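Local coordinates for protein ribosome biogenesis GTPase A (Thermotoga maritima, PDB 3CNL) that binds GTP through a circularly permuted G domain and, as a GTPase, is probably required for a late step of 50S ribosomal subunit assembly, at residues K65-V68 against E69-K72; I15-L18 against L19-V22. One frame throughout, in Å; residues are numbered along the deposited sequence.

Interaction 1 of 2, residues K65-V68 against E69-K72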
loop_
_atom_site.group_PDB
_atom_site.type_symbol
_atom_site.label_atom_id
_atom_site.label_comp_id
_atom_site.label_asym_id
_atom_site.label_seq_id
_atom_site.Cartn_x
_atom_site.Cartn_y
_atom_site.Cartn_z
ATOM N N LYS A 65 13.847 -3.307 -6.591
ATOM C CA LYS A 65 14.625 -2.871 -7.756
ATOM C C LYS A 65 14.020 -3.362 -9.070
ATOM O O LYS A 65 13.936 -2.597 -10.038
ATOM C CB LYS A 65 16.097 -3.261 -7.645
ATOM C CG LYS A 65 16.959 -2.593 -8.732
ATOM C CD LYS A 65 16.928 -1.071 -8.598
ATOM C CE LYS A 65 16.630 -0.420 -9.933
ATOM N NZ LYS A 65 17.400 0.854 -10.102
ATOM N N LYS A 66 13.582 -4.613 -9.119
ATOM C CA LYS A 66 12.947 -5.125 -10.339
ATOM C C LYS A 66 11.667 -4.381 -10.690
ATOM O O LYS A 66 11.319 -4.228 -11.871
ATOM C CB LYS A 66 12.644 -6.627 -10.220
ATOM C CG LYS A 66 13.855 -7.556 -10.430
ATOM C CD LYS A 66 14.199 -7.719 -11.923
ATOM C CE LYS A 66 15.258 -8.836 -12.188
ATOM N NZ LYS A 66 15.794 -8.750 -13.592
ATOM N N TRP A 67 10.930 -3.954 -9.666
ATOM C CA TRP A 67 9.739 -3.140 -9.907
ATOM C C TRP A 67 10.107 -1.777 -10.489
ATOM O O TRP A 67 9.463 -1.316 -11.438
ATOM C CB TRP A 67 8.876 -3.016 -8.636
ATOM C CG TRP A 67 8.030 -4.224 -8.417
ATOM C CD1 TRP A 67 8.143 -5.130 -7.405
ATOM C CD2 TRP A 67 6.944 -4.674 -9.244
ATOM N NE1 TRP A 67 7.186 -6.114 -7.542
ATOM C CE2 TRP A 67 6.433 -5.852 -8.658
ATOM C CE3 TRP A 67 6.335 -4.180 -10.410
ATOM C CZ2 TRP A 67 5.365 -6.563 -9.214
ATOM C CZ3 TRP A 67 5.270 -4.865 -10.950
ATOM C CH2 TRP A 67 4.790 -6.057 -10.350
ATOM N N VAL A 68 11.133 -1.134 -9.942
ATOM C CA VAL A 68 11.593 0.159 -10.493
ATOM C C VAL A 68 11.898 0.011 -11.978
ATOM O O VAL A 68 11.434 0.812 -12.778
ATOM C CB VAL A 68 12.821 0.754 -9.745
ATOM C CG1 VAL A 68 13.258 2.088 -10.368
ATOM C CG2 VAL A 68 12.495 0.967 -8.265
ATOM N N GLU A 69 12.652 -1.031 -12.335
ATOM C CA GLU A 69 13.070 -1.283 -13.725
ATOM C C GLU A 69 11.903 -1.525 -14.633
ATOM O O GLU A 69 11.853 -0.996 -15.747
ATOM C CB GLU A 69 13.970 -2.504 -13.781
ATOM C CG GLU A 69 15.157 -2.347 -12.900
ATOM C CD GLU A 69 16.321 -3.162 -13.341
ATOM O OE1 GLU A 69 16.260 -3.746 -14.448
ATOM O OE2 GLU A 69 17.295 -3.208 -12.563
ATOM N N PHE A 70 10.965 -2.338 -14.145
ATOM C CA PHE A 70 9.717 -2.592 -14.831
ATOM C C PHE A 70 8.971 -1.296 -15.171
ATOM O O PHE A 70 8.510 -1.139 -16.300
ATOM C CB PHE A 70 8.826 -3.526 -13.989
ATOM C CG PHE A 70 7.489 -3.820 -14.623
ATOM C CD1 PHE A 70 7.376 -4.812 -15.585
ATOM C CD2 PHE A 70 6.353 -3.105 -14.255
ATOM C CE1 PHE A 70 6.149 -5.095 -16.180
ATOM C CE2 PHE A 70 5.121 -3.381 -14.837
ATOM C CZ PHE A 70 5.026 -4.378 -15.811
ATOM N N PHE A 71 8.813 -0.392 -14.196
ATOM C CA PHE A 71 8.064 0.843 -14.450
ATOM C C PHE A 71 8.843 1.807 -15.341
ATOM O O PHE A 71 8.260 2.418 -16.244
ATOM C CB PHE A 71 7.589 1.506 -13.147
ATOM C CG PHE A 71 6.530 0.711 -12.427
ATOM C CD1 PHE A 71 5.331 0.412 -13.048
ATOM C CD2 PHE A 71 6.752 0.231 -11.147
ATOM C CE1 PHE A 71 4.359 -0.336 -12.393
ATOM C CE2 PHE A 71 5.779 -0.514 -10.486
ATOM C CZ PHE A 71 4.592 -0.800 -11.111
ATOM N N LYS A 72 10.152 1.922 -15.108
ATOM C CA LYS A 72 11.027 2.720 -15.999
ATOM C C LYS A 72 10.918 2.239 -17.457
ATOM O O LYS A 72 10.804 3.040 -18.380
ATOM C CB LYS A 72 12.488 2.726 -15.511
ATOM C CG LYS A 72 12.668 3.216 -14.074
ATOM C CD LYS A 72 13.973 3.958 -13.797
ATOM C CE LYS A 72 15.193 3.292 -14.425
ATOM N NZ LYS A 72 16.340 4.254 -14.572
#

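Interaction 2 of 2, residues I15-L18 against L19-V22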
loop_
_atom_site.group_PDB
_atom_site.type_symbol
_atom_site.label_atom_id
_atom_site.label_comp_id
_atom_site.label_asym_id
_atom_site.label_seq_id
_atom_site.Cartn_x
_atom_site.Cartn_y
_atom_site.Cartn_z
ATOM N N ILE A 15 -13.076 11.228 -6.054
ATOM C CA ILE A 15 -11.707 11.307 -6.575
ATOM C C ILE A 15 -11.685 12.201 -7.814
ATOM O O ILE A 15 -10.807 13.044 -7.941
ATOM C CB ILE A 15 -11.076 9.904 -6.886
ATOM C CG1 ILE A 15 -11.000 9.020 -5.628
ATOM C CG2 ILE A 15 -9.680 10.037 -7.513
ATOM C CD1 ILE A 15 -10.154 9.570 -4.481
ATOM N N LYS A 16 -12.662 12.022 -8.706
ATOM C CA LYS A 16 -12.840 12.896 -9.874
ATOM C C LYS A 16 -13.029 14.370 -9.488
ATOM O O LYS A 16 -12.467 15.252 -10.127
ATOM C CB LYS A 16 -14.015 12.429 -10.737
ATOM C CG LYS A 16 -13.909 11.010 -11.297
ATOM C CD LYS A 16 -12.939 10.899 -12.458
ATOM C CE LYS A 16 -11.760 9.991 -12.120
ATOM N NZ LYS A 16 -10.716 10.007 -13.197
ATOM N N ASP A 17 -13.804 14.626 -8.436
ATOM C CA ASP A 17 -13.977 15.985 -7.908
ATOM C C ASP A 17 -12.679 16.543 -7.338
ATOM O O ASP A 17 -12.421 17.749 -7.419
ATOM C CB ASP A 17 -15.080 16.043 -6.839
ATOM C CG ASP A 17 -16.476 15.737 -7.401
ATOM O OD1 ASP A 17 -17.292 15.149 -6.657
ATOM O OD2 ASP A 17 -16.761 16.072 -8.575
ATOM N N LEU A 18 -11.864 15.677 -6.745
ATOM C CA LEU A 18 -10.596 16.134 -6.166
ATOM C C LEU A 18 -9.582 16.366 -7.277
ATOM O O LEU A 18 -8.764 17.277 -7.190
ATOM C CB LEU A 18 -10.048 15.144 -5.135
ATOM C CG LEU A 18 -10.770 14.986 -3.794
ATOM C CD1 LEU A 18 -10.036 13.997 -2.918
ATOM C CD2 LEU A 18 -10.883 16.303 -3.071
ATOM N N LEU A 19 -9.663 15.541 -8.317
ATOM C CA LEU A 19 -8.748 15.585 -9.459
ATOM C C LEU A 19 -8.833 16.892 -10.230
ATOM O O LEU A 19 -7.839 17.342 -10.807
ATOM C CB LEU A 19 -9.039 14.423 -10.413
ATOM C CG LEU A 19 -8.077 13.250 -10.633
ATOM C CD1 LEU A 19 -6.923 13.179 -9.643
ATOM C CD2 LEU A 19 -8.877 11.949 -10.644
ATOM N N ARG A 20 -10.020 17.499 -10.247
ATOM C CA ARG A 20 -10.220 18.734 -11.008
ATOM C C ARG A 20 -9.410 19.891 -10.426
ATOM O O ARG A 20 -9.106 20.855 -11.122
ATOM C CB ARG A 20 -11.712 19.092 -11.098
ATOM C CG ARG A 20 -12.524 18.113 -11.937
ATOM C CD ARG A 20 -13.794 18.761 -12.471
ATOM N NE ARG A 20 -14.970 18.479 -11.654
ATOM C CZ ARG A 20 -15.827 17.484 -11.886
ATOM N NH1 ARG A 20 -15.634 16.652 -12.906
ATOM N NH2 ARG A 20 -16.879 17.311 -11.089
ATOM N N LEU A 21 -9.066 19.778 -9.141
ATOM C CA LEU A 21 -8.293 20.808 -8.443
ATOM C C LEU A 21 -6.798 20.770 -8.759
ATOM O O LEU A 21 -6.059 21.710 -8.425
ATOM C CB LEU A 21 -8.486 20.683 -6.920
ATOM C CG LEU A 21 -9.860 20.884 -6.278
ATOM C CD1 LEU A 21 -9.719 20.800 -4.759
ATOM C CD2 LEU A 21 -10.493 22.223 -6.667
ATOM N N VAL A 22 -6.346 19.688 -9.395
ATOM C CA VAL A 22 -4.906 19.414 -9.471
ATOM C C VAL A 22 -4.417 19.167 -10.868
ATOM O O VAL A 22 -5.200 18.906 -11.767
ATOM C CB VAL A 22 -4.499 18.208 -8.574
ATOM C CG1 VAL A 22 -4.938 18.450 -7.135
ATOM C CG2 VAL A 22 -5.071 16.884 -9.116
#

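Interaction 1 of 2, residues K65-V68 against E69-K72
W67 meets two phenylalanines of the next turn, its indole reaching F70 at CZ3 and F71 at CE3. With W67 CG anti to its carbonyl carbon (chi1 -80°) and F70 CG anti to the backbone N (chi1 179°), these two side chains lie side by side and point the same way. They form an offset edge-to-face pair, the edge of the indole directed at the phenyl face with the planes 81° apart. F71 differs: its ring runs nearly parallel to the six-membered ring of W67 but slid away, so the two barely overlap and touch where CE3 of W67 lies 3.7 Å from CE2 of F71. The indole N-H is satisfied outside the helix, W67 NE1 being hydrogen-bonded to E246 O. Four i to i+4 bonds of helix 61-73, the crossover helix of the beta-alpha-beta unit that joins parallel strands 48-54 and 78-80 of the G domain, pair the carbonyls of 65-68 with the amides of 69-72. E69 N gives to K65 O, F70 N to K66 O, F71 N to W67 O, and K72 N to V68 O at 2.9 Å. On the strand side, F71 rests on I51 and V78 while W67 touches L53; F35 meets both W67 and F70. Along the exposed flank K65 CE lies 3.8 Å from E69 CG. Their charged ends stay apart, K65 NZ being 4.8 Å from E69 OE2: at most a weak attraction, not a salt bridge.

Interaction 2 of 2, residues I15-L18 against L19-V22
L19 closes against the preceding turn of helix 13-19 with both backbone and side chain. Its N donates to I15 O at 2.8 Å. Its CD2 lies 3.8 Å from CG2 of I15, a residue whose side chain comes within about 4 Å of the GTP-binding G153 without reaching the nucleotide. K16, bent at chi2 and chi3, runs alongside the leucine and brings NZ to 3.7 Å from L19 CD2. That ammonium has a weak hydrogen bond to D43 O. R20 N reaches K16 O only weakly, at 3.3 Å. The side chain is tied back as well: a bend at chi3 (-97°) turns the guanidinium to D17, and R20 NH2 makes a salt bridge with D17 OD2 at 2.8 Å. Only NH2 takes part, and the carboxylate and guanidinium planes are 59° apart. L21 N then switches to L18 O, the donor standing well above the carbonyl plane. V22 completes a type I turn through its N to L19 O, 3.1 Å. K47 NZ takes up the carbonyl oxygens of L19 and V22, and the turn leads into strand 24-30, with L19 and V22 against L103 of strand 101-106 and L21 and V22 against W139 of strand 139-141.

Both contacts are local, and each joins neighbouring turns of one short piece of chain, yet they serve different places in the G domain. Interaction 1 lies within an unbroken helix and keeps its regular ladder throughout; interaction 2 catches a helix running out, where the ladder weakens and gives way to a turn. Each has a buried side and an exposed one. The buried side is aromatic in 65-72, facing strands 48-54 and 78-80, and aliphatic in 15-22, set against strand 101-106 with a loop and strand 139-141 beside it. On the exposed side, 15-22 has a true salt bridge, whereas in 65-72 K65 and K66 stand near E69 without their charged atoms touching. Their centres are about 28 Å apart.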